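Local atomic coordinates of exopolygalacturonase (Yersinia enterocolitica, PDB entry 2UVF), a protein that probably hydrolyses pectin-derived polygalacturonate from the chain end as an exo-acting family 28 glycoside hydrolase, and is captured here with digalacturonic acid bound. Residues A[356-361]-A[382-387]; A[362-367]-A[388-393]; A[404-409]-A[437-442]. All coordinates share one frame; numbering follows the deposited sequence.

Contact 1 of 3, residues A[356-361]-A[382-387]. With ADA (alpha-D-galactopyranuronic acid), chain C.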
# COMPACT_ATOMS: atom_id res chain seq x y z
N GLY A 356 9.77 -1.45 -1.47
CA GLY A 356 9.55 -0.00 -1.30
C GLY A 356 9.46 0.32 0.18
O GLY A 356 10.47 0.28 0.90
N ILE A 357 8.24 0.60 0.65
CA ILE A 357 8.00 0.93 2.06
C ILE A 357 7.51 -0.27 2.89
O ILE A 357 6.50 -0.89 2.56
CB ILE A 357 7.05 2.16 2.18
CG1 ILE A 357 7.75 3.40 1.60
CG2 ILE A 357 6.62 2.41 3.65
CD1 ILE A 357 6.88 4.54 1.32
N MET A 358 8.24 -0.57 3.96
CA MET A 358 7.91 -1.69 4.85
C MET A 358 7.53 -1.20 6.24
O MET A 358 8.23 -0.37 6.81
CB MET A 358 9.09 -2.66 5.00
CG MET A 358 9.53 -3.36 3.72
SD MET A 358 11.03 -4.32 4.04
CE MET A 358 10.37 -5.64 5.08
N ASN A 359 6.41 -1.72 6.75
CA ASN A 359 5.96 -1.49 8.11
C ASN A 359 5.87 -2.84 8.76
O ASN A 359 5.12 -3.70 8.30
CB ASN A 359 4.57 -0.85 8.13
CG ASN A 359 4.57 0.52 7.54
OD1 ASN A 359 4.73 1.50 8.26
ND2 ASN A 359 4.43 0.59 6.22
N LEU A 360 6.67 -3.02 9.80
CA LEU A 360 6.73 -4.30 10.49
C LEU A 360 6.35 -4.08 11.95
O LEU A 360 6.98 -3.30 12.66
CB LEU A 360 8.13 -4.94 10.35
CG LEU A 360 8.62 -5.36 8.95
CD1 LEU A 360 9.98 -5.98 9.06
CD2 LEU A 360 7.67 -6.31 8.18
N GLU A 361 5.28 -4.74 12.39
CA GLU A 361 4.85 -4.64 13.77
C GLU A 361 4.58 -3.20 14.23
O GLU A 361 4.85 -2.86 15.35
CB GLU A 361 5.82 -5.40 14.71
CG GLU A 361 5.58 -6.89 14.81
CD GLU A 361 6.56 -7.65 15.69
OE1 GLU A 361 6.31 -7.90 16.88
OE2 GLU A 361 7.62 -8.04 15.20
N GLY A 382 4.84 -1.43 -3.36
CA GLY A 382 4.66 -0.04 -2.93
C GLY A 382 4.74 0.10 -1.42
O GLY A 382 5.65 0.72 -0.90
N ILE A 383 3.76 -0.48 -0.72
CA ILE A 383 3.77 -0.48 0.74
C ILE A 383 3.48 -1.89 1.24
O ILE A 383 2.47 -2.49 0.86
CB ILE A 383 2.75 0.53 1.37
CG1 ILE A 383 2.96 1.96 0.82
CG2 ILE A 383 2.87 0.51 2.91
CD1 ILE A 383 1.86 2.97 1.17
N GLU A 384 4.39 -2.42 2.06
CA GLU A 384 4.11 -3.65 2.82
C GLU A 384 3.60 -3.32 4.20
O GLU A 384 4.19 -2.49 4.89
CB GLU A 384 5.36 -4.52 2.96
CG GLU A 384 5.83 -5.10 1.68
CD GLU A 384 7.03 -5.98 1.85
OE1 GLU A 384 7.53 -6.11 2.99
OE2 GLU A 384 7.46 -6.55 0.85
N PHE A 385 2.49 -3.96 4.60
CA PHE A 385 2.01 -3.94 5.97
C PHE A 385 2.21 -5.36 6.55
O PHE A 385 1.68 -6.34 6.02
CB PHE A 385 0.56 -3.47 6.06
CG PHE A 385 0.36 -2.00 5.74
CD1 PHE A 385 0.88 -1.01 6.57
CD2 PHE A 385 -0.38 -1.61 4.61
CE1 PHE A 385 0.70 0.35 6.28
CE2 PHE A 385 -0.57 -0.26 4.31
CZ PHE A 385 -0.03 0.73 5.16
N GLY A 386 3.01 -5.46 7.61
CA GLY A 386 3.39 -6.76 8.17
C GLY A 386 3.15 -6.86 9.66
O GLY A 386 3.80 -6.17 10.46
N ASN A 387 2.22 -7.73 10.05
CA ASN A 387 1.86 -7.93 11.47
C ASN A 387 1.60 -6.59 12.17
O ASN A 387 1.98 -6.40 13.33
CB ASN A 387 2.93 -8.76 12.23
CG ASN A 387 3.04 -10.17 11.69
OD1 ASN A 387 2.42 -11.10 12.21
ND2 ASN A 387 3.81 -10.34 10.62
C1 ADA C . 6.29 -11.86 0.57
C2 ADA C . 5.35 -10.96 1.40
C3 ADA C . 5.98 -9.55 1.45
C4 ADA C . 7.40 -9.62 2.09
C5 ADA C . 8.29 -10.59 1.28
C6 ADA C . 9.74 -10.83 1.76
O2 ADA C . 4.02 -10.94 0.84
O3 ADA C . 5.12 -8.64 2.13
O4 ADA C . 7.33 -10.03 3.46
O5 ADA C . 7.64 -11.89 1.13
O6B ADA C . 10.11 -12.03 1.84
O6A ADA C . 10.47 -9.85 2.03

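Contact 2 of 3, residues A[362-367]-A[388-393]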
# COMPACT_ATOMS: atom_id res chain seq x y z
N ASN A 362 3.96 -2.41 13.35
CA ASN A 362 3.56 -1.05 13.69
C ASN A 362 2.10 -0.95 14.10
O ASN A 362 1.27 -1.81 13.76
CB ASN A 362 3.81 -0.11 12.50
CG ASN A 362 5.25 -0.00 12.15
OD1 ASN A 362 6.12 -0.47 12.90
ND2 ASN A 362 5.54 0.62 11.03
N HIS A 363 1.79 0.09 14.88
CA HIS A 363 0.43 0.49 15.12
C HIS A 363 0.27 1.90 14.62
O HIS A 363 1.23 2.68 14.67
CB HIS A 363 0.09 0.47 16.62
CG HIS A 363 0.00 -0.90 17.21
ND1 HIS A 363 -0.13 -1.11 18.57
CD2 HIS A 363 0.06 -2.13 16.65
CE1 HIS A 363 -0.18 -2.41 18.81
NE2 HIS A 363 -0.06 -3.05 17.66
N ASN A 364 -0.95 2.22 14.17
CA ASN A 364 -1.35 3.58 13.80
C ASN A 364 -0.47 4.21 12.73
O ASN A 364 0.21 5.20 12.98
CB ASN A 364 -1.42 4.47 15.05
CG ASN A 364 -2.12 3.80 16.20
OD1 ASN A 364 -3.04 2.98 16.00
ND2 ASN A 364 -1.67 4.09 17.43
N VAL A 365 -0.43 3.57 11.56
CA VAL A 365 0.35 4.04 10.41
C VAL A 365 -0.58 4.75 9.45
O VAL A 365 -1.68 4.29 9.21
CB VAL A 365 1.03 2.88 9.64
CG1 VAL A 365 1.77 3.41 8.41
CG2 VAL A 365 1.96 2.04 10.57
N VAL A 366 -0.12 5.88 8.91
CA VAL A 366 -0.86 6.60 7.87
C VAL A 366 0.06 6.90 6.69
O VAL A 366 1.16 7.43 6.87
CB VAL A 366 -1.52 7.92 8.43
CG1 VAL A 366 -2.14 8.79 7.28
CG2 VAL A 366 -2.58 7.58 9.45
N ALA A 367 -0.39 6.53 5.48
CA ALA A 367 0.28 6.97 4.25
C ALA A 367 -0.61 7.89 3.40
O ALA A 367 -1.59 7.46 2.80
CB ALA A 367 0.82 5.78 3.44
N SER A 388 0.94 -5.69 11.44
CA SER A 388 0.66 -4.34 11.89
C SER A 388 -0.81 -4.16 12.24
O SER A 388 -1.63 -5.04 11.98
CB SER A 388 1.09 -3.33 10.82
OG SER A 388 2.48 -3.40 10.61
N GLN A 389 -1.15 -3.04 12.85
CA GLN A 389 -2.53 -2.83 13.26
C GLN A 389 -2.98 -1.40 13.09
O GLN A 389 -2.22 -0.47 13.37
CB GLN A 389 -2.76 -3.32 14.70
CG GLN A 389 -2.17 -4.72 14.94
CD GLN A 389 -2.90 -5.51 15.99
OE1 GLN A 389 -3.49 -4.96 16.92
NE2 GLN A 389 -2.87 -6.83 15.84
N ASN A 390 -4.21 -1.24 12.62
CA ASN A 390 -4.80 0.09 12.39
C ASN A 390 -3.95 0.94 11.41
O ASN A 390 -3.26 1.86 11.82
CB ASN A 390 -5.06 0.79 13.75
CG ASN A 390 -5.80 2.11 13.62
OD1 ASN A 390 -5.42 3.10 14.25
ND2 ASN A 390 -6.86 2.13 12.81
N VAL A 391 -4.01 0.58 10.13
CA VAL A 391 -3.26 1.28 9.07
C VAL A 391 -4.19 1.92 8.00
O VAL A 391 -5.33 1.53 7.81
CB VAL A 391 -2.14 0.38 8.41
CG1 VAL A 391 -1.32 -0.38 9.49
CG2 VAL A 391 -2.72 -0.61 7.40
N MET A 392 -3.69 2.93 7.32
CA MET A 392 -4.53 3.74 6.44
C MET A 392 -3.68 4.24 5.29
O MET A 392 -2.58 4.69 5.52
CB MET A 392 -5.05 4.93 7.22
CG MET A 392 -6.25 5.57 6.65
SD MET A 392 -6.49 7.15 7.48
CE MET A 392 -7.12 6.64 9.08
N VAL A 393 -4.18 4.09 4.06
CA VAL A 393 -3.54 4.61 2.87
C VAL A 393 -4.56 5.35 2.00
O VAL A 393 -5.53 4.76 1.51
CB VAL A 393 -2.88 3.47 2.05
CG1 VAL A 393 -2.40 3.96 0.69
CG2 VAL A 393 -1.72 2.84 2.81

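Contact 3 of 3, residues A[404-409]-A[437-442]. With ADA (alpha-D-galactopyranuronic acid), chain C; ADA (alpha-D-galactopyranuronic acid), chain B.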
# COMPACT_ATOMS: atom_id res chain seq x y z
N CYS A 404 1.04 -3.46 -5.17
CA CYS A 404 0.90 -2.07 -4.77
C CYS A 404 0.80 -1.95 -3.26
O CYS A 404 1.61 -1.28 -2.65
CB CYS A 404 -0.30 -1.42 -5.48
SG CYS A 404 -0.25 -1.49 -7.30
N ILE A 405 -0.23 -2.55 -2.67
CA ILE A 405 -0.34 -2.64 -1.22
C ILE A 405 -0.39 -4.13 -0.88
O ILE A 405 -1.23 -4.88 -1.39
CB ILE A 405 -1.56 -1.87 -0.63
CG1 ILE A 405 -1.50 -0.39 -1.01
CG2 ILE A 405 -1.65 -2.04 0.91
CD1 ILE A 405 -2.84 0.33 -0.86
N ASN A 406 0.56 -4.55 -0.04
CA ASN A 406 0.63 -5.94 0.36
C ASN A 406 0.41 -6.07 1.86
O ASN A 406 0.88 -5.23 2.63
CB ASN A 406 2.01 -6.51 0.00
CG ASN A 406 2.13 -7.97 0.35
OD1 ASN A 406 2.59 -8.33 1.43
ND2 ASN A 406 1.70 -8.81 -0.56
N PHE A 407 -0.30 -7.11 2.27
CA PHE A 407 -0.47 -7.42 3.71
C PHE A 407 0.14 -8.75 4.04
O PHE A 407 -0.12 -9.73 3.36
CB PHE A 407 -1.94 -7.39 4.13
CG PHE A 407 -2.58 -6.06 3.92
CD1 PHE A 407 -2.41 -5.04 4.84
CD2 PHE A 407 -3.37 -5.83 2.78
CE1 PHE A 407 -3.01 -3.81 4.63
CE2 PHE A 407 -3.96 -4.60 2.57
CZ PHE A 407 -3.77 -3.58 3.49
N ALA A 408 0.97 -8.78 5.06
CA ALA A 408 1.67 -9.99 5.46
C ALA A 408 1.42 -10.27 6.95
O ALA A 408 1.33 -9.34 7.75
CB ALA A 408 3.15 -9.84 5.21
N ALA A 409 1.34 -11.55 7.32
CA ALA A 409 1.13 -11.92 8.72
C ALA A 409 2.00 -13.09 9.23
O ALA A 409 1.70 -13.70 10.26
CB ALA A 409 -0.33 -12.15 8.98
N ALA A 437 -3.60 -4.43 -6.75
CA ALA A 437 -3.92 -3.23 -5.97
C ALA A 437 -3.91 -3.57 -4.49
O ALA A 437 -3.20 -2.95 -3.70
CB ALA A 437 -5.27 -2.66 -6.38
N ILE A 438 -4.74 -4.56 -4.13
CA ILE A 438 -4.90 -4.99 -2.75
C ILE A 438 -4.54 -6.46 -2.68
O ILE A 438 -5.21 -7.29 -3.29
CB ILE A 438 -6.34 -4.71 -2.22
CG1 ILE A 438 -6.73 -3.23 -2.46
CG2 ILE A 438 -6.52 -5.18 -0.75
CD1 ILE A 438 -5.89 -2.22 -1.68
N VAL A 439 -3.46 -6.76 -1.96
CA VAL A 439 -2.90 -8.10 -1.91
C VAL A 439 -2.83 -8.60 -0.47
O VAL A 439 -2.16 -7.99 0.36
CB VAL A 439 -1.50 -8.16 -2.56
CG1 VAL A 439 -1.02 -9.62 -2.62
CG2 VAL A 439 -1.55 -7.54 -3.94
N THR A 440 -3.53 -9.70 -0.19
CA THR A 440 -3.49 -10.40 1.11
C THR A 440 -3.05 -11.87 0.94
O THR A 440 -3.84 -12.67 0.46
CB THR A 440 -4.91 -10.45 1.78
OG1 THR A 440 -5.75 -11.33 1.03
CG2 THR A 440 -5.61 -9.10 1.83
N GLY A 441 -1.82 -12.28 1.22
CA GLY A 441 -0.59 -11.55 1.00
C GLY A 441 0.37 -12.64 0.58
O GLY A 441 1.43 -12.36 0.06
N SER A 442 -0.07 -13.88 0.78
CA SER A 442 0.71 -15.17 0.73
C SER A 442 1.27 -15.53 2.10
O SER A 442 1.04 -16.64 2.57
CB SER A 442 1.79 -15.24 -0.35
OG SER A 442 2.83 -16.12 0.05
C1 ADA C . 6.29 -11.86 0.57
C2 ADA C . 5.35 -10.96 1.40
C3 ADA C . 5.98 -9.55 1.45
C4 ADA C . 7.40 -9.62 2.09
C5 ADA C . 8.29 -10.59 1.28
C6 ADA C . 9.74 -10.83 1.76
O2 ADA C . 4.02 -10.94 0.84
O3 ADA C . 5.12 -8.64 2.13
O4 ADA C . 7.33 -10.03 3.46
O5 ADA C . 7.64 -11.89 1.13
O6B ADA C . 10.11 -12.03 1.84
O6A ADA C . 10.47 -9.85 2.03
C1 ADA B . 5.97 -10.61 -4.13
C2 ADA B . 6.89 -9.98 -3.06
C3 ADA B . 7.87 -11.09 -2.62
C4 ADA B . 7.05 -12.06 -1.76
C5 ADA B . 5.99 -12.68 -2.69
C6 ADA B . 5.05 -13.63 -1.92
O1 ADA B . 6.69 -11.20 -5.25
O2 ADA B . 7.53 -8.81 -3.51
O3 ADA B . 9.06 -10.58 -1.96
O4 ADA B . 6.34 -11.28 -0.76
O5 ADA B . 5.20 -11.64 -3.42
O6B ADA B . 4.06 -13.12 -1.33
O6A ADA B . 5.32 -14.85 -1.92

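Contact 1 of 3, residues A[356-361]-A[382-387]
The phenyl ring of Phe385 has the CG2 methyl of Ile383 on one face, 3.7 Å above its plane and displaced toward the rim. From the neighbouring strand the amide of Asn359 runs alongside the same ring, the two planes only 26° apart, with Asn359 ND2 meeting Phe385 CE1 obliquely at 3.7 Å. That nitrogen also makes a weak hydrogen bond to Glu384 O, while Asn359 OD1 accepts another weak one from Asn362 ND2, so both ends of this buried amide have polar partners. Ile357 continues the row on this side, its CG2 being 4.3 Å from Ile383 CG2. The pairing of Ile357 with Ile383 at equivalent places on successive turns is the side-chain stacking seen in right-handed parallel beta-helices such as those of family 28, and here strands 357-360 and 383-386 are adjacent rungs, nearly parallel at 9°. Their backbones are joined by alternating N-H...O=C bonds; the shortest, from Glu384 N to Ile357 O at 2.7 Å, arrives almost along the carbonyl axis. Glu384 points to the opposite face, extended so that its carboxylate projects beyond the sheet. Its OE1 lies beside the Met358 thioether chain, 3.5 Å from Met358 CG; the bend of that chain at chi3 (70°) brings Met358 CE back beside the same oxygen. The carboxylate turns its other side to the bound galacturonate of chain C, with Glu384 CD 3.3 Å from the sugar O3. Asp381 OD2 approaches Glu384 OE2, a pairing of like charges that could raise the pKa of one of the acids. Gly386, lacking a side chain, leaves room for Leu360 CD2 to lean over it. Where the strands end, Glu361 and Asn387 both take left-handed backbone angles and turn together, Glu361 CG resting 4.1 Å from Asn387 CB while Glu361 OE2 bonds to Ser253 OG.

Contact 2 of 3, residues A[362-367]-A[388-393]
His363 lays its imidazole alongside the aliphatic part of Gln389, with His363 CD2 3.6 Å from Gln389 CB and His363 NE2 beside the next methylene, Gln389 CG. Ring and amide are turned 27° against each other, and each is steadied from elsewhere: His363 NE2 bonds to Glu419 OE1, Gln389 NE2 to Pro420 O. Offering carbon to the methylenes and nitrogen to Glu419, the ring suits this partly exposed place. Ser388 OG accepts a hydrogen bond from Asn362 N at 3.3 Å and also pairs with Gly386 O, so this hydroxyl links both strands just before the corner. At the corner itself Asn364 and Asn390 occupy equivalent places, their side chains crossing obliquely, both with left-handed backbone angles, a conformation that asparagine tolerates well; Asn364 N donates to Gln389 O (3.1 Å). Beyond the turn, parallel strands 365-367 and 391-393 run 4.8 Å apart. The bonds nearest the corner, Val365 N to Asn390 O and Met392 N to Val365 O, are weak, whereas Ala367 N to Met392 O is short and straight (2.9 Å, 171°). Small beta-branched residues and alanine fill the inner side: Val391 CG1 sits 4.0 Å from Val365 CB, and Val393 CG2 sits 3.9 Å from Ala367 CB. In this right-handed beta-helix the pair is flanked within its sheet by strands 342-345 and 421-427; Val365, Val391, Val393 and Ala367 meet Phe385 and Ile383 of strand 383-386 across the interior, while Met392 packs on Trp425 and Phe427.

Contact 3 of 3, residues A[404-409]-A[437-442]
Two neighbouring rungs of the right-handed parallel beta-helix, strands 405-408 and 438-441, diverge by 18° and send alternate side chains into the core and toward the bound digalacturonate. On the core side Ile405 and Ile438 run alongside each other into the interior, Ile405 CD1 and Ile438 CD1 being 4.1 Å apart. Phe407 continues this side: Ile438 CG2 meets its ring at the edge, near the ring plane and 4.2 Å from Phe407 CE2, while Thr440 crosses it obliquely with its CG2 methyl nearest the ring, at Phe407 CD2. Branched aliphatic groups and an aromatic ring suit this buried interior, where Phe407 also reaches Ala424 and Leu426 of strand 421-427, on another face of the helix.

On the opposite side Asn406 and Val439 cross obliquely. With CG anti to the backbone N (chi1 -178°), the Asn406 amide extends to the sugar, and its ND2 flank rests 3.5 Å from Val439 CG1, a hydrophobic side wall for the amide; Asp403 OD2 takes a weak hydrogen bond from that nitrogen. The carbonyl end is thereby presented to the galacturonate of chain C, whose O3 donates to Asn406 OD1 at 2.6 Å. The adjacent O2 of that sugar lies 3.0 Å from Asn406 OD1 and may also donate to it, though its proton has another acceptor within reach. Gly441 O is close to both sugars, 3.1 Å from O2 of chain C.

Backbone bonds hold the strands at one end and the middle, including Phe407 N to Val439 O, but the pattern changes at the peptide before Gly441, which is cis. Having no side chain, Gly441 can press against the neighbouring strand there, and its CA makes a nearly straight C-H...O contact with Phe407 O at 3.0 Å.

Contacts 1 and 2 belong to the same two turns of the beta-helix: strand 357-360 leads round a corner into 365-368, and 383-386 into 391-394. Phe385 joins them inside, its CE1 3.6 Å from Val391 CB. Contact 3 continues the sheet of contact 1 by further rungs, strand 405-408 lying next to 383-386, with a probable hydrogen bond from Ala408 N to Phe385 O (2.7 Å); Phe385 CD2 also packs 3.4 Å from Phe407 CE1. Both contacts touch the chain C galacturonate, Asn406 by a hydrogen bond and Glu384 by close approach. Contact 2, centred about 14 Å from the centre of contact 3, builds another face, the side chain of Ser388 staying about 10 Å from the sugar.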